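Local coordinates for protein esterase (PDB 1QLW) that probably hydrolyses carboxylic esters, as a bacterial esterase of the alpha/beta hydrolase fold, at residues Gln18-Val23 with Gln49-Tyr54; Pro64-His69 with Ser98-Asp103. All coordinates share one frame; numbering follows the deposited sequence.

Interaction 1: residues Gln18-Val23 with Gln49-Tyr54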
ATOM      1  N   GLN A  18      -2.903 -10.329 -13.063  1.00 17.28           N
ATOM      2  CA  GLN A  18      -2.783  -9.524 -11.864  1.00 15.08           C
ATOM      3  C   GLN A  18      -2.127  -8.206 -12.271  1.00 14.05           C
ATOM      4  O   GLN A  18      -1.432  -8.134 -13.286  1.00 14.93           O
ATOM      5  CB  GLN A  18      -1.982 -10.155 -10.735  1.00 20.13           C
ATOM      6  CG  GLN A  18      -0.479 -10.214 -10.819  1.00 22.95           C
ATOM      7  CD  GLN A  18       0.267 -10.800  -9.643  1.00 25.11           C
ATOM      8  OE1 GLN A  18       1.492 -10.620  -9.481  1.00 27.61           O
ATOM      9  NE2 GLN A  18      -0.465 -11.509  -8.793  1.00 23.85           N
ATOM     10  N   GLY A  19      -2.322  -7.197 -11.444  1.00 13.15           N
ATOM     11  CA  GLY A  19      -1.688  -5.924 -11.744  1.00 13.38           C
ATOM     12  C   GLY A  19      -2.170  -4.850 -10.782  1.00 12.32           C
ATOM     13  O   GLY A  19      -2.926  -5.097  -9.833  1.00 11.99           O
ATOM     14  N   SER A  20      -1.775  -3.635 -11.114  1.00 12.51           N
ATOM     15  CA  SER A  20      -2.049  -2.466 -10.305  1.00 12.70           C
ATOM     16  C   SER A  20      -2.175  -1.245 -11.195  1.00 12.49           C
ATOM     17  O   SER A  20      -1.491  -1.168 -12.233  1.00 13.91           O
ATOM     18  CB  SER A  20      -0.854  -2.179  -9.363  1.00 15.82           C
ATOM     19  OG  SER A  20      -0.584  -3.294  -8.568  1.00 17.30           O
ATOM     20  N   PHE A  21      -3.006  -0.301 -10.777  1.00 12.73           N
ATOM     21  CA  PHE A  21      -3.166   0.946 -11.513  1.00 12.73           C
ATOM     22  C   PHE A  21      -3.786   1.964 -10.547  1.00 11.86           C
ATOM     23  O   PHE A  21      -4.152   1.600  -9.423  1.00 13.17           O
ATOM     24  CB  PHE A  21      -4.012   0.789 -12.771  1.00 13.24           C
ATOM     25  CG  PHE A  21      -5.398   0.257 -12.568  1.00 13.69           C
ATOM     26  CD1 PHE A  21      -5.656  -1.107 -12.554  1.00 15.82           C
ATOM     27  CD2 PHE A  21      -6.471   1.101 -12.355  1.00 15.38           C
ATOM     28  CE1 PHE A  21      -6.940  -1.600 -12.396  1.00 17.01           C
ATOM     29  CE2 PHE A  21      -7.761   0.629 -12.171  1.00 16.84           C
ATOM     30  CZ  PHE A  21      -7.987  -0.726 -12.196  1.00 15.92           C
ATOM     31  N   PHE A  22      -3.906   3.193 -11.023  1.00 12.20           N
ATOM     32  CA  PHE A  22      -4.553   4.226 -10.241  1.00 12.03           C
ATOM     33  C   PHE A  22      -5.752   4.773 -10.985  1.00 12.85           C
ATOM     34  O   PHE A  22      -5.810   4.776 -12.219  1.00 14.78           O
ATOM     35  CB  PHE A  22      -3.597   5.413  -9.970  1.00 12.74           C
ATOM     36  CG  PHE A  22      -2.592   5.047  -8.913  1.00 12.32           C
ATOM     37  CD1 PHE A  22      -1.462   4.292  -9.207  1.00 13.34           C
ATOM     38  CD2 PHE A  22      -2.781   5.451  -7.596  1.00 13.12           C
ATOM     39  CE1 PHE A  22      -0.590   3.932  -8.198  1.00 15.21           C
ATOM     40  CE2 PHE A  22      -1.893   5.119  -6.600  1.00 14.08           C
ATOM     41  CZ  PHE A  22      -0.788   4.347  -6.903  1.00 15.06           C
ATOM     42  N   VAL A  23      -6.723   5.257 -10.216  1.00 12.74           N
ATOM     43  CA  VAL A  23      -7.904   5.905 -10.752  1.00 13.32           C
ATOM     44  C   VAL A  23      -7.934   7.350 -10.252  1.00 13.13           C
ATOM     45  O   VAL A  23      -7.761   7.637  -9.070  1.00 14.70           O
ATOM     46  CB  VAL A  23      -9.182   5.198 -10.257  1.00 14.24           C
ATOM     47  CG1 VAL A  23     -10.417   5.941 -10.709  1.00 14.87           C
ATOM     48  CG2 VAL A  23      -9.145   3.753 -10.732  1.00 15.79           C
ATOM     49  N   GLN A  49      -5.823  10.607  -6.188  1.00 12.08           N
ATOM     50  CA  GLN A  49      -5.888   9.373  -6.942  1.00 11.66           C
ATOM     51  C   GLN A  49      -6.024   8.179  -5.992  1.00 11.56           C
ATOM     52  O   GLN A  49      -5.580   8.204  -4.844  1.00 14.33           O
ATOM     53  CB  GLN A  49      -4.625   9.207  -7.807  1.00 12.58           C
ATOM     54  CG  GLN A  49      -3.304   9.099  -7.042  1.00 12.70           C
ATOM     55  CD  GLN A  49      -2.657  10.438  -6.814  1.00 13.26           C
ATOM     56  OE1 GLN A  49      -3.319  11.453  -6.680  1.00 15.32           O
ATOM     57  NE2 GLN A  49      -1.335  10.532  -6.825  1.00 12.52           N
ATOM     58  N   MET A  50      -6.559   7.083  -6.531  1.00 11.56           N
ATOM     59  CA  MET A  50      -6.847   5.871  -5.752  1.00 11.52           C
ATOM     60  C   MET A  50      -6.056   4.689  -6.305  1.00 11.30           C
ATOM     61  O   MET A  50      -6.234   4.325  -7.486  1.00 11.90           O
ATOM     62  CB  MET A  50      -8.355   5.588  -5.821  1.00 13.17           C
ATOM     63  CG  MET A  50      -8.787   4.306  -5.130  1.00 13.10           C
ATOM     64  SD  MET A  50     -10.579   4.088  -5.204  1.00 12.88           S
ATOM     65  CE  MET A  50     -10.795   3.501  -6.890  1.00 14.14           C
ATOM     66  N   TYR A  51      -5.228   4.083  -5.473  1.00 11.42           N
ATOM     67  CA  TYR A  51      -4.505   2.852  -5.810  1.00 11.28           C
ATOM     68  C   TYR A  51      -5.463   1.673  -5.899  1.00 10.31           C
ATOM     69  O   TYR A  51      -6.324   1.492  -5.031  1.00 10.96           O
ATOM     70  CB  TYR A  51      -3.509   2.562  -4.691  1.00 11.35           C
ATOM     71  CG  TYR A  51      -2.779   1.237  -4.796  1.00 11.26           C
ATOM     72  CD1 TYR A  51      -1.775   1.043  -5.752  1.00 11.90           C
ATOM     73  CD2 TYR A  51      -3.080   0.191  -3.947  1.00 11.48           C
ATOM     74  CE1 TYR A  51      -1.110  -0.163  -5.836  1.00 12.50           C
ATOM     75  CE2 TYR A  51      -2.404  -1.015  -4.031  1.00 12.13           C
ATOM     76  CZ  TYR A  51      -1.399  -1.184  -4.972  1.00 12.15           C
ATOM     77  OH  TYR A  51      -0.734  -2.395  -4.991  1.00 13.37           O
ATOM     78  N   VAL A  52      -5.273   0.851  -6.924  1.00 10.99           N
ATOM     79  CA  VAL A  52      -6.066  -0.342  -7.148  1.00 11.26           C
ATOM     80  C   VAL A  52      -5.145  -1.516  -7.479  1.00 11.01           C
ATOM     81  O   VAL A  52      -4.379  -1.438  -8.445  1.00 12.76           O
ATOM     82  CB  VAL A  52      -7.070  -0.161  -8.304  1.00 12.63           C
ATOM     83  CG1 VAL A  52      -7.976  -1.384  -8.412  1.00 15.18           C
ATOM     84  CG2 VAL A  52      -7.888   1.120  -8.145  1.00 13.47           C
ATOM     85  N   ARG A  53      -5.246  -2.603  -6.726  1.00 11.10           N
ATOM     86  CA  ARG A  53      -4.528  -3.847  -7.010  1.00 11.73           C
ATOM     87  C   ARG A  53      -5.567  -4.867  -7.440  1.00 12.05           C
ATOM     88  O   ARG A  53      -6.554  -5.078  -6.722  1.00 13.35           O
ATOM     89  CB  ARG A  53      -3.795  -4.350  -5.770  1.00 14.63           C
ATOM     90  CG  ARG A  53      -3.101  -5.689  -5.968  1.00 17.42           C
ATOM     91  CD  ARG A  53      -1.956  -5.588  -6.905  1.00 18.80           C
ATOM     92  NE  ARG A  53      -1.099  -6.767  -6.805  1.00 20.48           N
ATOM     93  CZ  ARG A  53      -0.076  -7.005  -7.610  1.00 20.91           C
ATOM     94  NH1 ARG A  53       0.141  -6.106  -8.560  1.00 20.22           N
ATOM     95  NH2 ARG A  53       0.693  -8.077  -7.474  1.00 22.29           N
ATOM     96  N   TYR A  54      -5.401  -5.500  -8.594  1.00 12.63           N
ATOM     97  CA  TYR A  54      -6.367  -6.467  -9.107  1.00 13.23           C
ATOM     98  C   TYR A  54      -5.712  -7.841  -9.260  1.00 13.26           C
ATOM     99  O   TYR A  54      -4.527  -7.996  -9.583  1.00 13.19           O
ATOM    100  CB  TYR A  54      -6.982  -5.997 -10.434  1.00 15.43           C
ATOM    101  CG  TYR A  54      -6.081  -5.970 -11.642  1.00 15.78           C
ATOM    102  CD1 TYR A  54      -5.944  -7.094 -12.454  1.00 17.07           C
ATOM    103  CD2 TYR A  54      -5.369  -4.827 -12.003  1.00 17.19           C
ATOM    104  CE1 TYR A  54      -5.125  -7.081 -13.568  1.00 19.12           C
ATOM    105  CE2 TYR A  54      -4.555  -4.823 -13.125  1.00 19.22           C
ATOM    106  CZ  TYR A  54      -4.417  -5.948 -13.902  1.00 19.46           C
ATOM    107  OH  TYR A  54      -3.577  -5.918 -14.991  1.00 23.34           O
TER

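Interaction 2: residues Pro64-His69 with Ser98-Asp103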
ATOM      1  N   PRO A  64     -16.565  -8.523 -11.058  1.00 13.77           N
ATOM      2  CA  PRO A  64     -15.539  -8.458 -10.026  1.00 12.94           C
ATOM      3  C   PRO A  64     -16.079  -7.869  -8.732  1.00 13.06           C
ATOM      4  O   PRO A  64     -17.038  -7.100  -8.755  1.00 16.40           O
ATOM      5  CB  PRO A  64     -14.505  -7.484 -10.600  1.00 14.38           C
ATOM      6  CG  PRO A  64     -14.687  -7.596 -12.082  1.00 15.58           C
ATOM      7  CD  PRO A  64     -16.204  -7.677 -12.208  1.00 15.01           C
ATOM      8  N   ILE A  65     -15.416  -8.151  -7.626  1.00 12.14           N
ATOM      9  CA  ILE A  65     -15.699  -7.541  -6.344  1.00 12.31           C
ATOM     10  C   ILE A  65     -14.609  -6.508  -6.059  1.00 11.52           C
ATOM     11  O   ILE A  65     -13.422  -6.815  -6.132  1.00 12.84           O
ATOM     12  CB  ILE A  65     -15.792  -8.579  -5.217  1.00 13.08           C
ATOM     13  CG1 ILE A  65     -16.883  -9.620  -5.515  1.00 14.02           C
ATOM     14  CG2 ILE A  65     -16.030  -7.892  -3.877  1.00 13.85           C
ATOM     15  CD1 ILE A  65     -16.900 -10.822  -4.598  1.00 15.65           C
ATOM     16  N   THR A  66     -15.045  -5.290  -5.754  1.00 11.91           N
ATOM     17  CA  THR A  66     -14.147  -4.215  -5.336  1.00 11.84           C
ATOM     18  C   THR A  66     -14.237  -4.106  -3.818  1.00 10.98           C
ATOM     19  O   THR A  66     -15.330  -3.879  -3.280  1.00 12.86           O
ATOM     20  CB  THR A  66     -14.535  -2.905  -6.031  1.00 12.84           C
ATOM     21  OG1 THR A  66     -14.377  -3.035  -7.449  1.00 13.59           O
ATOM     22  CG2 THR A  66     -13.670  -1.754  -5.559  1.00 13.21           C
ATOM     23  N   LEU A  67     -13.119  -4.265  -3.133  1.00 10.92           N
ATOM     24  CA  LEU A  67     -13.027  -4.265  -1.676  1.00 11.18           C
ATOM     25  C   LEU A  67     -12.487  -2.936  -1.178  1.00 11.41           C
ATOM     26  O   LEU A  67     -11.412  -2.513  -1.610  1.00 10.76           O
ATOM     27  CB  LEU A  67     -12.147  -5.413  -1.172  1.00 12.54           C
ATOM     28  CG  LEU A  67     -12.605  -6.829  -1.513  1.00 13.59           C
ATOM     29  CD1 LEU A  67     -11.530  -7.843  -1.105  0.52 14.43           C
ATOM     30  CD2 LEU A  67     -13.906  -7.157  -0.806  0.49 14.79           C
ATOM     31  N   ILE A  68     -13.240  -2.294  -0.287  1.00 10.80           N
ATOM     32  CA  ILE A  68     -13.031  -0.912   0.113  1.00 10.91           C
ATOM     33  C   ILE A  68     -12.903  -0.815   1.628  1.00 10.37           C
ATOM     34  O   ILE A  68     -13.908  -0.938   2.353  1.00 11.30           O
ATOM     35  CB  ILE A  68     -14.210  -0.050  -0.388  1.00 11.17           C
ATOM     36  CG1 ILE A  68     -14.521  -0.258  -1.882  1.00 13.20           C
ATOM     37  CG2 ILE A  68     -13.976   1.421  -0.073  1.00 12.70           C
ATOM     38  CD1 ILE A  68     -15.959   0.060  -2.228  1.00 14.69           C
ATOM     39  N   HIS A  69     -11.692  -0.637   2.132  1.00 10.56           N
ATOM     40  CA  HIS A  69     -11.428  -0.573   3.559  1.00 11.24           C
ATOM     41  C   HIS A  69     -12.030   0.679   4.202  1.00 10.58           C
ATOM     42  O   HIS A  69     -12.395   1.640   3.530  1.00 12.02           O
ATOM     43  CB  HIS A  69      -9.910  -0.626   3.825  1.00 10.82           C
ATOM     44  CG  HIS A  69      -9.214   0.610   3.320  1.00 10.03           C
ATOM     45  ND1 HIS A  69      -9.248   1.786   4.053  1.00 10.16           N
ATOM     46  CD2 HIS A  69      -8.511   0.879   2.204  1.00 10.24           C
ATOM     47  CE1 HIS A  69      -8.591   2.715   3.346  1.00 10.48           C
ATOM     48  NE2 HIS A  69      -8.130   2.199   2.217  1.00 10.79           N
ATOM     49  N   SER A  98     -12.902 -12.148  -9.569  1.00 12.72           N
ATOM     50  CA  SER A  98     -11.863 -11.144  -9.659  1.00 13.09           C
ATOM     51  C   SER A  98     -11.987 -10.144  -8.521  1.00 13.01           C
ATOM     52  O   SER A  98     -13.112  -9.820  -8.130  1.00 14.30           O
ATOM     53  CB  SER A  98     -11.958 -10.407 -10.981  1.00 13.89           C
ATOM     54  OG  SER A  98     -11.694 -11.321 -12.032  1.00 15.19           O
ATOM     55  N   THR A  99     -10.853  -9.704  -8.004  1.00 12.24           N
ATOM     56  CA  THR A  99     -10.854  -8.768  -6.898  1.00 12.97           C
ATOM     57  C   THR A  99     -10.074  -7.504  -7.254  1.00 11.91           C
ATOM     58  O   THR A  99      -9.026  -7.555  -7.906  1.00 13.39           O
ATOM     59  CB  THR A  99     -10.240  -9.316  -5.607  1.00 14.65           C
ATOM     60  OG1 THR A  99      -8.871  -9.615  -5.842  1.00 15.54           O
ATOM     61  CG2 THR A  99     -11.014 -10.534  -5.133  1.00 15.84           C
ATOM     62  N   TYR A 100     -10.635  -6.381  -6.837  1.00 12.01           N
ATOM     63  CA  TYR A 100     -10.017  -5.058  -7.005  1.00 11.98           C
ATOM     64  C   TYR A 100      -9.921  -4.471  -5.601  1.00 11.70           C
ATOM     65  O   TYR A 100     -10.956  -4.131  -5.032  1.00 13.32           O
ATOM     66  CB  TYR A 100     -10.807  -4.179  -7.963  1.00 12.98           C
ATOM     67  CG  TYR A 100     -10.700  -4.637  -9.396  1.00 12.54           C
ATOM     68  CD1 TYR A 100     -11.345  -5.769  -9.858  1.00 13.03           C
ATOM     69  CD2 TYR A 100      -9.911  -3.951 -10.310  1.00 12.70           C
ATOM     70  CE1 TYR A 100     -11.171  -6.228 -11.148  1.00 13.25           C
ATOM     71  CE2 TYR A 100      -9.757  -4.379 -11.611  1.00 13.46           C
ATOM     72  CZ  TYR A 100     -10.381  -5.523 -12.032  1.00 12.97           C
ATOM     73  OH  TYR A 100     -10.233  -5.974 -13.316  1.00 14.70           O
ATOM     74  N   VAL A 101      -8.734  -4.445  -5.027  1.00 11.15           N
ATOM     75  CA  VAL A 101      -8.538  -4.036  -3.632  1.00 11.43           C
ATOM     76  C   VAL A 101      -7.887  -2.662  -3.651  1.00 11.02           C
ATOM     77  O   VAL A 101      -6.764  -2.509  -4.157  1.00 11.84           O
ATOM     78  CB  VAL A 101      -7.690  -5.044  -2.850  1.00 12.24           C
ATOM     79  CG1 VAL A 101      -7.463  -4.544  -1.423  1.00 13.59           C
ATOM     80  CG2 VAL A 101      -8.324  -6.433  -2.825  1.00 14.35           C
ATOM     81  N   ILE A 102      -8.581  -1.675  -3.098  1.00 11.15           N
ATOM     82  CA  ILE A 102      -8.124  -0.295  -3.163  1.00 11.42           C
ATOM     83  C   ILE A 102      -7.432   0.149  -1.884  1.00 10.88           C
ATOM     84  O   ILE A 102      -7.604  -0.436  -0.815  1.00 12.02           O
ATOM     85  CB  ILE A 102      -9.281   0.673  -3.501  1.00 13.03           C
ATOM     86  CG1 ILE A 102     -10.270   0.861  -2.358  1.00 16.94           C
ATOM     87  CG2 ILE A 102      -9.995   0.205  -4.765  1.00 16.53           C
ATOM     88  CD1 ILE A 102     -10.733   2.224  -2.036  1.00 20.41           C
ATOM     89  N   ASP A 103      -6.642   1.227  -2.028  1.00 10.72           N
ATOM     90  CA  ASP A 103      -6.356   2.107  -0.899  1.00 10.59           C
ATOM     91  C   ASP A 103      -7.148   3.395  -1.168  1.00 10.24           C
ATOM     92  O   ASP A 103      -7.053   3.965  -2.252  1.00 11.08           O
ATOM     93  CB  ASP A 103      -4.883   2.451  -0.709  1.00 10.91           C
ATOM     94  CG  ASP A 103      -4.072   1.298  -0.133  1.00 10.71           C
ATOM     95  OD1 ASP A 103      -4.683   0.347   0.426  1.00 12.25           O
ATOM     96  OD2 ASP A 103      -2.819   1.385  -0.152  1.00 12.00           O
TER
HETATM   97  O   HOH W   1      -9.638  -1.785   0.377  1.00 11.54           O

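Interaction 1: residues Gln18-Val23 with Gln49-Tyr54
This is an antiparallel strand pairing at the edge of the central sheet, between 18-23 and 49-54. Six backbone hydrogen bonds join the hydrogen-bonded pairs Gly19-Tyr54, Phe21-Val52 and Val23-Met50. Tyr54, its CG in the crowded position between backbone N and carbonyl carbon (chi1 69°), lays its ring flat over Gly19. Gly19 CA sits 3.7 Å from the ring centroid, and a CB here would clash with Tyr54 OH. Phe21 takes the same first torsion, so Val52 CB lies over one face of its ring, while the rim meets the rim of Tyr54 at Phe21 CE1 to Tyr54 CD2, 3.6 Å. On the other face of the sheet Arg53 bends at chi2 (68°) so that its end comes over toward 18-23, and NH1 donates to Ser20 OG at 2.9 Å, near the guanidinium plane. Ser20 OG also bonds Glu79, and Arg53 NH2 bridges to Asp89, both of the second subunit. An alanine at Arg53 would lose the bond to Ser20 and the salt bridge to Asp89, and would probably loosen this part of the subunit interface. Phe21 packs on Leu193 of helix 185-197. Strand 43-57 lies between 13-23 and 99-103, bonded to the latter through the backbones of Tyr51 and Arg53.

Interaction 2: residues Pro64-His69 with Ser98-Asp103
Tyr100 and Pro64 lie side by side and point the same way at the start of this parallel strand pair. Tyr100 has CG anti to its carbonyl carbon, beside the backbone N (chi1 -71°), which lays the ring beside Pro64. Pro64 CB meets the Tyr100 ring at CE1, 3.6 Å away. Thr66 crosses Tyr100 obliquely, with OG1 3.8 Å from Tyr100 CB. The Thr66 hydroxyl is hydrogen-bonded to that of Thr200. On the other face of the sheet, Leu67 and Val101 also cross obliquely, touching through Leu67 CD1 and Val101 CG2 at 3.9 Å. Further along, Ile102 holds CG1 in the crowded position between backbone N and carbonyl carbon. This turns CD1 to Ile68 CG2.

The backbones bond in the parallel pattern. Ile65 N donates to Ser98 O, Tyr100 N to Ile65 O and Leu67 N to Tyr100 O. The next bond, Ile102 N to Leu67 O, is straight but weak at 3.3 Å. Here the strands splay, the CA-CA distance growing from 4.9 Å at Leu67-Val101 to 7.3 Å at His69-Asp103. A water bridges the strands here: it donates to Leu67 O and Ile102 O and accepts from His69 N, so three backbone polar atoms share it. The His69 ring reaches toward 98-103 edge first. Its CD2 lies 3.4 Å from Ile102 O, near the ring plane, and its NE2 is hydrogen-bonded to Gln104 N, which helps fix the ring's rotation. Asp103 OD1 forms a salt bridge with Arg109 of the second subunit.

Leu67 and Ile65 pack on Phe92 of helix 88-94, while Thr66 and Ile68 face helix 185-197. Strand 65-68, helix 88-94 and strand 99-103 thus form a beta-alpha-beta crossover, the repeating unit of the alpha/beta hydrolase sheet.

In the fold
Interactions 1 and 2 lie in one mixed sheet, their centres about 9 Å apart. They come in series along the chain: interaction 1 closes in the sequence before interaction 2 opens. Across the sheet the order is 13-23, 43-57, 99-103, 65-68. The antiparallel seam between the two contacts therefore runs between strands 43-57 and 99-103, with probable hydrogen bonds from Val101 N to Arg53 O and from Asp103 N to Tyr51 O. Interaction 1 belongs to the antiparallel edge and interaction 2 begins the parallel part, which continues through strand 200-205. Helix 185-197 packs on both. Both also touch the second subunit, so this end of the sheet takes part in the subunit interface, interaction 1 more than interaction 2.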